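Local coordinates for ankyrin repeat and SOCS box protein 11 (PDB 4UUC) that serves as the substrate-recognition subunit of a cullin-5-RING E3 ubiquitin ligase, directing targets such as BIK, DIRAS2 and RPN1 to ubiquitination and proteasomal degradation, at residues L18-L23 / K54-N59; A84-L89 / R115-I120; S6-A11 / Q26-N31. All coordinates share one frame; numbering follows the deposited sequence.

Interaction 3 (6-11 with 26-31) closes ANK 1 on itself, whereas interaction 1 joins ANK 1 to ANK 2 and interaction 2 joins ANK 3 to ANK 4 of the ankyrin repeat domain. Interactions 1 and 3 have centres about 8 Å apart and share one apolar core, the methyls L20 CD1 and L8 CD1 lying 3.6 Å from each other. Interaction 2 is centred about 21 Å from interaction 1, yet the two still touch: K54 CB and L57 CD1 both pack on V88 CG2, at 4.0 and 4.1 Å, which fills in the ANK 2 to ANK 3 step. Interactions 2 and 3 do not meet, their nearest atoms being about 11 Å apart.

Interaction 1: residues L18-L23 / K54-N59; sequences LALKTL and KALLEN
L20 meets A55 and L56 where the second helix of ANK 1 (17-26) lies beside the second helix of ANK 2 (50-58), a repeat-to-repeat junction of the ankyrin solenoid. The segment axes run nearly in the same direction, 14° apart, and come no nearer than 10.6 Å, and L20 provides most of the contact across the gap. L20 does this with its CG anti to the backbone N (chi1 -180°) and its two methyls sent to different partners. L20 CD2 rests on A55 CB at 3.8 Å, the closest apolar approach, and L20 CD1 reaches L56 CD1 at 4.2 Å, with the two leucine side chains crossing at about a right angle. The CA atoms of K21 and A55 are the nearest across the segments. The same leucines also pack on L8 of helix 7-14, which ties the junction to the first helix of ANK 1.

The polar link, a water bridge, is at the exposed margin. The K21 chain turns twice beyond CG, bringing NZ to 4.3 Å from A55 CB. The bridging water donates to E58 OE1 at 2.6 Å and accepts a weak bond from K21 NZ. The ammonium and the carboxylate do not touch directly, K21 NZ and E58 OE1 being 4.8 Å apart; their opposite charges may still favour the water-bridged arrangement.

Two side-chain bonds fold back onto backbone carbonyls. In helix 17-26, T22 OG1 approaches L18 O from the face of its carbonyl plane opposite to that used by T22 N. At the end of the other segment, N59 ND2 returns to A55 O at 2.8 Å, with an almost straight N-H...O angle of 174° and the acceptor in the plane of the N59 amide.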
loop_
_atom_site.group_PDB
_atom_site.type_symbol
_atom_site.label_atom_id
_atom_site.label_comp_id
_atom_site.label_asym_id
_atom_site.label_seq_id
_atom_site.Cartn_x
_atom_site.Cartn_y
_atom_site.Cartn_z
ATOM N N LEU A 18 18.760 13.833 17.309
ATOM C CA LEU A 18 19.393 14.888 18.093
ATOM C C LEU A 18 19.802 16.064 17.202
ATOM O O LEU A 18 19.594 17.221 17.570
ATOM C CB LEU A 18 20.595 14.344 18.862
ATOM C CG LEU A 18 20.269 13.260 19.901
ATOM C CD1 LEU A 18 21.500 12.962 20.734
ATOM C CD2 LEU A 18 19.094 13.627 20.811
ATOM N N ALA A 19 20.360 15.778 16.028
ATOM C CA ALA A 19 20.694 16.842 15.079
ATOM C C ALA A 19 19.432 17.573 14.614
ATOM O O ALA A 19 19.404 18.803 14.543
ATOM C CB ALA A 19 21.447 16.277 13.889
ATOM N N LEU A 20 18.387 16.811 14.307
ATOM C CA LEU A 20 17.125 17.393 13.869
ATOM C C LEU A 20 16.552 18.345 14.923
ATOM O O LEU A 20 16.180 19.477 14.612
ATOM C CB LEU A 20 16.116 16.290 13.551
ATOM C CG LEU A 20 14.753 16.779 13.072
ATOM C CD1 LEU A 20 14.493 16.326 11.643
ATOM C CD2 LEU A 20 13.661 16.302 14.011
ATOM N N LYS A 21 16.486 17.888 16.169
ATOM C CA LYS A 21 15.936 18.703 17.245
ATOM C C LYS A 21 16.821 19.915 17.526
ATOM O O LYS A 21 16.321 20.979 17.889
ATOM C CB LYS A 21 15.758 17.866 18.512
ATOM C CG LYS A 21 14.667 16.813 18.383
ATOM C CD LYS A 21 14.560 15.949 19.630
ATOM C CE LYS A 21 13.833 16.665 20.754
ATOM N NZ LYS A 21 12.377 16.797 20.475
ATOM N N THR A 22 18.126 19.763 17.334
ATOM C CA THR A 22 19.049 20.875 17.534
ATOM C C THR A 22 18.775 21.959 16.496
ATOM O O THR A 22 18.699 23.143 16.828
ATOM C CB THR A 22 20.520 20.414 17.450
ATOM O OG1 THR A 22 20.784 19.466 18.493
ATOM C CG2 THR A 22 21.474 21.592 17.605
ATOM N N LEU A 23 18.620 21.550 15.242
ATOM C CA LEU A 23 18.314 22.482 14.159
ATOM C C LEU A 23 16.970 23.183 14.374
ATOM O O LEU A 23 16.852 24.385 14.153
ATOM C CB LEU A 23 18.317 21.748 12.815
ATOM C CG LEU A 23 19.694 21.304 12.314
ATOM C CD1 LEU A 23 19.567 20.261 11.211
ATOM C CD2 LEU A 23 20.487 22.503 11.822
ATOM N N LYS A 54 7.595 12.988 14.512
ATOM C CA LYS A 54 6.786 13.578 15.578
ATOM C C LYS A 54 7.331 14.935 16.004
ATOM O O LYS A 54 6.562 15.858 16.260
ATOM C CB LYS A 54 6.707 12.655 16.795
ATOM C CG LYS A 54 5.731 13.158 17.854
ATOM C CD LYS A 54 5.587 12.190 19.013
ATOM C CE LYS A 54 4.529 12.674 19.995
ATOM N NZ LYS A 54 4.370 11.756 21.154
ATOM N N ALA A 55 8.654 15.053 16.077
ATOM C CA ALA A 55 9.287 16.314 16.446
ATOM C C ALA A 55 8.951 17.398 15.422
ATOM O O ALA A 55 8.715 18.553 15.777
ATOM C CB ALA A 55 10.793 16.138 16.565
ATOM N N LEU A 56 8.924 17.018 14.149
ATOM C CA LEU A 56 8.571 17.949 13.087
ATOM C C LEU A 56 7.093 18.340 13.193
ATOM O O LEU A 56 6.743 19.515 13.054
ATOM C CB LEU A 56 8.870 17.336 11.716
ATOM C CG LEU A 56 10.357 17.194 11.368
ATOM C CD1 LEU A 56 10.557 16.223 10.214
ATOM C CD2 LEU A 56 10.961 18.546 11.026
ATOM N N LEU A 57 6.236 17.357 13.457
ATOM C CA LEU A 57 4.802 17.600 13.597
ATOM C C LEU A 57 4.501 18.495 14.798
ATOM O O LEU A 57 3.627 19.360 14.733
ATOM C CB LEU A 57 4.047 16.273 13.728
ATOM C CG LEU A 57 3.949 15.486 12.420
ATOM C CD1 LEU A 57 3.546 14.042 12.685
ATOM C CD2 LEU A 57 2.978 16.155 11.449
ATOM N N GLU A 58 5.235 18.282 15.888
ATOM C CA GLU A 58 5.082 19.083 17.099
ATOM C C GLU A 58 5.430 20.546 16.845
ATOM O O GLU A 58 4.954 21.438 17.547
ATOM C CB GLU A 58 5.963 18.526 18.223
ATOM C CG GLU A 58 5.397 17.281 18.894
ATOM C CD GLU A 58 6.363 16.637 19.877
ATOM O OE1 GLU A 58 7.577 16.932 19.822
ATOM O OE2 GLU A 58 5.901 15.830 20.710
ATOM N N ASN A 59 6.264 20.781 15.837
ATOM C CA ASN A 59 6.690 22.129 15.486
ATOM C C ASN A 59 6.026 22.633 14.203
ATOM O O ASN A 59 6.563 23.496 13.507
ATOM C CB ASN A 59 8.212 22.174 15.361
ATOM C CG ASN A 59 8.902 22.106 16.709
ATOM O OD1 ASN A 59 9.137 23.131 17.347
ATOM N ND2 ASN A 59 9.214 20.896 17.158
HETATM O O HOH W 1 9.525 15.247 20.261
#

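Interaction 2: residues A84-L89 / R115-I120; sequences ACVNVL and RECMEI
N87 OD1 lies against two methyls of I120, CG2 and CD1 each 3.4 Å away, at the junction of ANK 3 and ANK 4 in the ankyrin stack. These are van der Waals contacts of a polar atom with a branched aliphatic side chain. The N87 amide and the I120 side chain cross at about a right angle. In N87, CG anti to the carbonyl carbon (chi1 -77°) brings the amide to I120. The methyl end of I120 also runs past the amide nitrogen, N87 ND2 lying 3.9 Å from I120 CD1.

The helix segments point much the same way, 20° apart, with axes 9.9 Å from each other at closest, and V86 and C117 have the nearest CA atoms. About 195 Å² of surface is buried between the segments.

On the flank of helix 115-123 turned from this junction, R115 and E119 form a salt bridge one turn apart, and the R115 side chain packs on D149 and C150 of helix 148-156. The distance from R115 NH1 to E119 OE2, 2.5 Å, is short for such a pair and the bond is bent (135°), so its detailed geometry is doubtful.

The more buried part of the contact is apolar and divided between the branches of V86. L74 of helix 73-80 also touches V86, and A83 and L90 extend the surface of helix 83-91 against which I120 packs. V86 CG1, anti to the backbone N, meets I120 CG2 at 3.8 Å. I120 CG2 is therefore shared by V86 and N87, while C117 adds its sulfur on the other branch of the valine, V86 CG2 meeting C117 SG at 3.8 Å.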
loop_
_atom_site.group_PDB
_atom_site.type_symbol
_atom_site.label_atom_id
_atom_site.label_comp_id
_atom_site.label_asym_id
_atom_site.label_seq_id
_atom_site.Cartn_x
_atom_site.Cartn_y
_atom_site.Cartn_z
ATOM N N ALA A 84 4.627 2.778 13.249
ATOM C CA ALA A 84 4.719 3.869 14.211
ATOM C C ALA A 84 4.539 5.217 13.511
ATOM O O ALA A 84 3.833 6.093 14.013
ATOM C CB ALA A 84 6.051 3.818 14.944
ATOM N N CYS A 85 5.171 5.376 12.350
ATOM C CA CYS A 85 5.016 6.595 11.557
ATOM C C CYS A 85 3.573 6.775 11.098
ATOM O O CYS A 85 3.016 7.870 11.186
ATOM C CB CYS A 85 5.942 6.579 10.339
ATOM S SG CYS A 85 7.634 7.136 10.671
ATOM N N VAL A 86 2.974 5.700 10.599
ATOM C CA VAL A 86 1.588 5.745 10.153
ATOM C C VAL A 86 0.696 6.221 11.298
ATOM O O VAL A 86 -0.142 7.101 11.114
ATOM C CB VAL A 86 1.114 4.365 9.637
ATOM C CG1 VAL A 86 -0.386 4.369 9.366
ATOM C CG2 VAL A 86 1.891 3.971 8.382
ATOM N N ASN A 87 0.894 5.655 12.484
ATOM C CA ASN A 87 0.089 6.028 13.641
ATOM C C ASN A 87 0.232 7.503 14.016
ATOM O O ASN A 87 -0.773 8.184 14.212
ATOM C CB ASN A 87 0.452 5.158 14.847
ATOM C CG ASN A 87 -0.151 3.766 14.767
ATOM O OD1 ASN A 87 -1.188 3.560 14.136
ATOM N ND2 ASN A 87 0.495 2.805 15.415
ATOM N N VAL A 88 1.465 8.001 14.116
ATOM C CA VAL A 88 1.669 9.384 14.553
ATOM C C VAL A 88 1.097 10.371 13.530
ATOM O O VAL A 88 0.524 11.396 13.904
ATOM C CB VAL A 88 3.173 9.699 14.819
ATOM C CG1 VAL A 88 4.000 9.657 13.545
ATOM C CG2 VAL A 88 3.319 11.055 15.493
ATOM N N LEU A 89 1.232 10.058 12.245
ATOM C CA LEU A 89 0.646 10.892 11.196
ATOM C C LEU A 89 -0.876 10.960 11.329
ATOM O O LEU A 89 -1.475 12.032 11.227
ATOM C CB LEU A 89 1.019 10.357 9.815
ATOM C CG LEU A 89 2.476 10.536 9.386
ATOM C CD1 LEU A 89 2.743 9.735 8.123
ATOM C CD2 LEU A 89 2.808 12.011 9.160
ATOM N N ARG A 115 1.835 -5.460 6.103
ATOM C CA ARG A 115 0.502 -5.842 6.536
ATOM C C ARG A 115 -0.025 -4.998 7.694
ATOM O O ARG A 115 -1.210 -4.658 7.719
ATOM C CB ARG A 115 0.482 -7.316 6.935
ATOM C CG ARG A 115 -0.902 -7.829 7.299
ATOM C CD ARG A 115 -0.848 -9.252 7.828
ATOM N NE ARG A 115 0.269 -9.440 8.749
ATOM C CZ ARG A 115 0.346 -8.890 9.957
ATOM N NH1 ARG A 115 -0.630 -8.114 10.407
ATOM N NH2 ARG A 115 1.407 -9.116 10.717
ATOM N N GLU A 116 0.828 -4.679 8.665
ATOM C CA GLU A 116 0.376 -3.894 9.811
ATOM C C GLU A 116 -0.069 -2.494 9.374
ATOM O O GLU A 116 -1.102 -1.997 9.830
ATOM C CB GLU A 116 1.464 -3.787 10.885
ATOM C CG GLU A 116 1.001 -2.999 12.112
ATOM C CD GLU A 116 1.945 -3.097 13.298
ATOM O OE1 GLU A 116 3.050 -3.662 13.153
ATOM O OE2 GLU A 116 1.572 -2.602 14.385
ATOM N N CYS A 117 0.710 -1.858 8.503
ATOM C CA CYS A 117 0.331 -0.556 7.962
ATOM C C CYS A 117 -1.026 -0.637 7.252
ATOM O O CYS A 117 -1.869 0.248 7.401
ATOM C CB CYS A 117 1.412 -0.040 7.008
ATOM S SG CYS A 117 2.966 0.397 7.835
ATOM N N MET A 118 -1.232 -1.706 6.488
ATOM C CA MET A 118 -2.509 -1.950 5.821
ATOM C C MET A 118 -3.656 -2.001 6.833
ATOM O O MET A 118 -4.678 -1.335 6.660
ATOM C CB MET A 118 -2.445 -3.259 5.026
ATOM C CG MET A 118 -3.688 -3.590 4.207
ATOM S SD MET A 118 -3.714 -5.316 3.645
ATOM C CE MET A 118 -4.048 -6.168 5.186
ATOM N N GLU A 119 -3.476 -2.780 7.895
ATOM C CA GLU A 119 -4.526 -2.962 8.890
ATOM C C GLU A 119 -4.863 -1.664 9.610
ATOM O O GLU A 119 -6.031 -1.391 9.879
ATOM C CB GLU A 119 -4.118 -4.033 9.901
ATOM C CG GLU A 119 -4.072 -5.427 9.306
ATOM C CD GLU A 119 -3.854 -6.504 10.352
ATOM O OE1 GLU A 119 -4.513 -6.447 11.412
ATOM O OE2 GLU A 119 -3.032 -7.410 10.109
ATOM N N ILE A 120 -3.845 -0.867 9.920
ATOM C CA ILE A 120 -4.066 0.424 10.560
ATOM C C ILE A 120 -4.920 1.322 9.667
ATOM O O ILE A 120 -5.845 1.978 10.146
ATOM C CB ILE A 120 -2.732 1.130 10.891
ATOM C CG1 ILE A 120 -1.975 0.342 11.963
ATOM C CG2 ILE A 120 -2.985 2.559 11.383
ATOM C CD1 ILE A 120 -0.541 0.799 12.174
#

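Interaction 3: residues S6-A11 / Q26-N31; sequences SPLHEA and QGVNVN
The S6-P7-L8-H9 sequence is the ankyrin TPLH motif with serine in the threonine place, and its L8 side chain packs against the loop V28-V30 that leaves the second helix of the same repeat. L8 CG lies anti to the backbone N (chi1 -172°), and with chi2 65° this turns CD2 to the loop, where it comes within 3.8 Å of V30 CA and 4.1 Å of V28 CG2. L8 and V28 meet at a slant, and N29 contributes its carbonyl oxygen, also 4.1 Å from L8 CD2. V30 takes part mainly through its backbone: its CB points away from L8 and its side chain packs on L56 and A61 of the next repeat. L8 is further enclosed by L20 and I24 of helix 17-26.

A water carries the polar side of the contact, bonded to S6 OG at 2.9 Å and donating to N29 O at 3.2 Å. S6 is the N-cap of helix 7-14; S6 OG and H9 ND1 share a hydrogen bond at 2.8 Å, the oxygen lying in the imidazole plane at its edge. Across that ring, H9 NE2 bonds V38 O, so the histidine is held at both nitrogens.

Two local features mark the loop. G27, with positive phi (104°), ends helix 17-26 in a Schellman motif, and N29 OD1 accepts from N31 N at 3.1 Å in an Asx turn, the donor above the amide plane. A serine or threonine N-cap bonded to the motif histidine, with the motif leucine buried, is the signature of the ankyrin repeat.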
loop_
_atom_site.group_PDB
_atom_site.type_symbol
_atom_site.label_atom_id
_atom_site.label_comp_id
_atom_site.label_asym_id
_atom_site.label_seq_id
_atom_site.Cartn_x
_atom_site.Cartn_y
_atom_site.Cartn_z
ATOM N N SER A 6 17.795 21.244 2.625
ATOM C CA SER A 6 18.430 21.823 3.806
ATOM C C SER A 6 19.065 20.792 4.740
ATOM O O SER A 6 18.855 19.582 4.592
ATOM C CB SER A 6 17.398 22.628 4.590
ATOM O OG SER A 6 16.433 21.766 5.168
ATOM N N PRO A 7 19.841 21.275 5.722
ATOM C CA PRO A 7 20.339 20.381 6.774
ATOM C C PRO A 7 19.220 19.636 7.506
ATOM O O PRO A 7 19.398 18.470 7.858
ATOM C CB PRO A 7 21.075 21.336 7.713
ATOM C CG PRO A 7 21.575 22.421 6.801
ATOM C CD PRO A 7 20.489 22.600 5.775
ATOM N N LEU A 8 18.085 20.292 7.730
ATOM C CA LEU A 8 16.955 19.635 8.381
ATOM C C LEU A 8 16.450 18.447 7.556
ATOM O O LEU A 8 16.144 17.391 8.112
ATOM C CB LEU A 8 15.816 20.626 8.621
ATOM C CG LEU A 8 14.654 20.105 9.474
ATOM C CD1 LEU A 8 15.101 19.815 10.902
ATOM C CD2 LEU A 8 13.498 21.089 9.478
ATOM N N HIS A 9 16.365 18.620 6.237
ATOM C CA HIS A 9 15.958 17.536 5.339
ATOM C C HIS A 9 16.871 16.328 5.518
ATOM O O HIS A 9 16.414 15.186 5.577
ATOM C CB HIS A 9 16.004 17.980 3.870
ATOM C CG HIS A 9 14.827 18.792 3.427
ATOM N ND1 HIS A 9 14.725 20.148 3.660
ATOM C CD2 HIS A 9 13.720 18.448 2.725
ATOM C CE1 HIS A 9 13.598 20.599 3.139
ATOM N NE2 HIS A 9 12.969 19.587 2.567
ATOM N N GLU A 10 18.170 16.597 5.592
ATOM C CA GLU A 10 19.176 15.549 5.693
ATOM C C GLU A 10 19.121 14.855 7.050
ATOM O O GLU A 10 19.219 13.629 7.126
ATOM C CB GLU A 10 20.575 16.130 5.449
ATOM C CG GLU A 10 21.716 15.134 5.609
ATOM C CD GLU A 10 21.671 13.992 4.601
ATOM O OE1 GLU A 10 20.939 14.098 3.592
ATOM O OE2 GLU A 10 22.377 12.980 4.821
ATOM N N ALA A 11 18.976 15.630 8.123
ATOM C CA ALA A 11 18.848 15.038 9.453
ATOM C C ALA A 11 17.613 14.141 9.495
ATOM O O ALA A 11 17.650 13.027 10.027
ATOM C CB ALA A 11 18.766 16.111 10.525
ATOM N N GLN A 26 17.256 25.888 16.910
ATOM C CA GLN A 26 17.939 27.082 16.408
ATOM C C GLN A 26 17.003 27.985 15.606
ATOM O O GLN A 26 17.327 29.145 15.345
ATOM C CB GLN A 26 19.136 26.695 15.540
ATOM C CG GLN A 26 20.313 26.128 16.308
ATOM C CD GLN A 26 20.850 27.082 17.364
ATOM O OE1 GLN A 26 20.375 27.105 18.500
ATOM N NE2 GLN A 26 21.852 27.873 16.991
ATOM N N GLY A 27 15.859 27.441 15.201
ATOM C CA GLY A 27 14.815 28.221 14.558
ATOM C C GLY A 27 14.707 28.048 13.055
ATOM O O GLY A 27 14.115 28.891 12.380
ATOM N N VAL A 28 15.261 26.964 12.518
ATOM C CA VAL A 28 15.178 26.720 11.081
ATOM C C VAL A 28 13.718 26.537 10.671
ATOM O O VAL A 28 12.868 26.183 11.491
ATOM C CB VAL A 28 15.996 25.480 10.641
ATOM C CG1 VAL A 28 17.459 25.624 11.039
ATOM C CG2 VAL A 28 15.408 24.206 11.226
ATOM N N ASN A 29 13.435 26.785 9.396
ATOM C CA ASN A 29 12.085 26.652 8.868
ATOM C C ASN A 29 11.682 25.188 8.678
ATOM O O ASN A 29 12.134 24.525 7.741
ATOM C CB ASN A 29 11.972 27.401 7.541
ATOM C CG ASN A 29 10.591 27.295 6.926
ATOM O OD1 ASN A 29 9.611 26.977 7.605
ATOM N ND2 ASN A 29 10.505 27.566 5.627
ATOM N N VAL A 30 10.821 24.703 9.564
ATOM C CA VAL A 30 10.372 23.316 9.538
ATOM C C VAL A 30 9.664 22.960 8.230
ATOM O O VAL A 30 9.722 21.815 7.777
ATOM C CB VAL A 30 9.432 23.038 10.737
ATOM C CG1 VAL A 30 8.551 21.816 10.503
ATOM C CG2 VAL A 30 10.248 22.866 12.009
ATOM N N ASN A 31 9.010 23.946 7.622
ATOM C CA ASN A 31 8.153 23.696 6.467
ATOM C C ASN A 31 8.790 24.029 5.120
ATOM O O ASN A 31 8.114 24.008 4.092
ATOM C CB ASN A 31 6.850 24.476 6.630
ATOM C CG ASN A 31 5.915 23.826 7.624
ATOM O OD1 ASN A 31 5.716 22.612 7.595
ATOM N ND2 ASN A 31 5.350 24.624 8.519
HETATM O O HOH W 2 15.158 23.877 6.772
#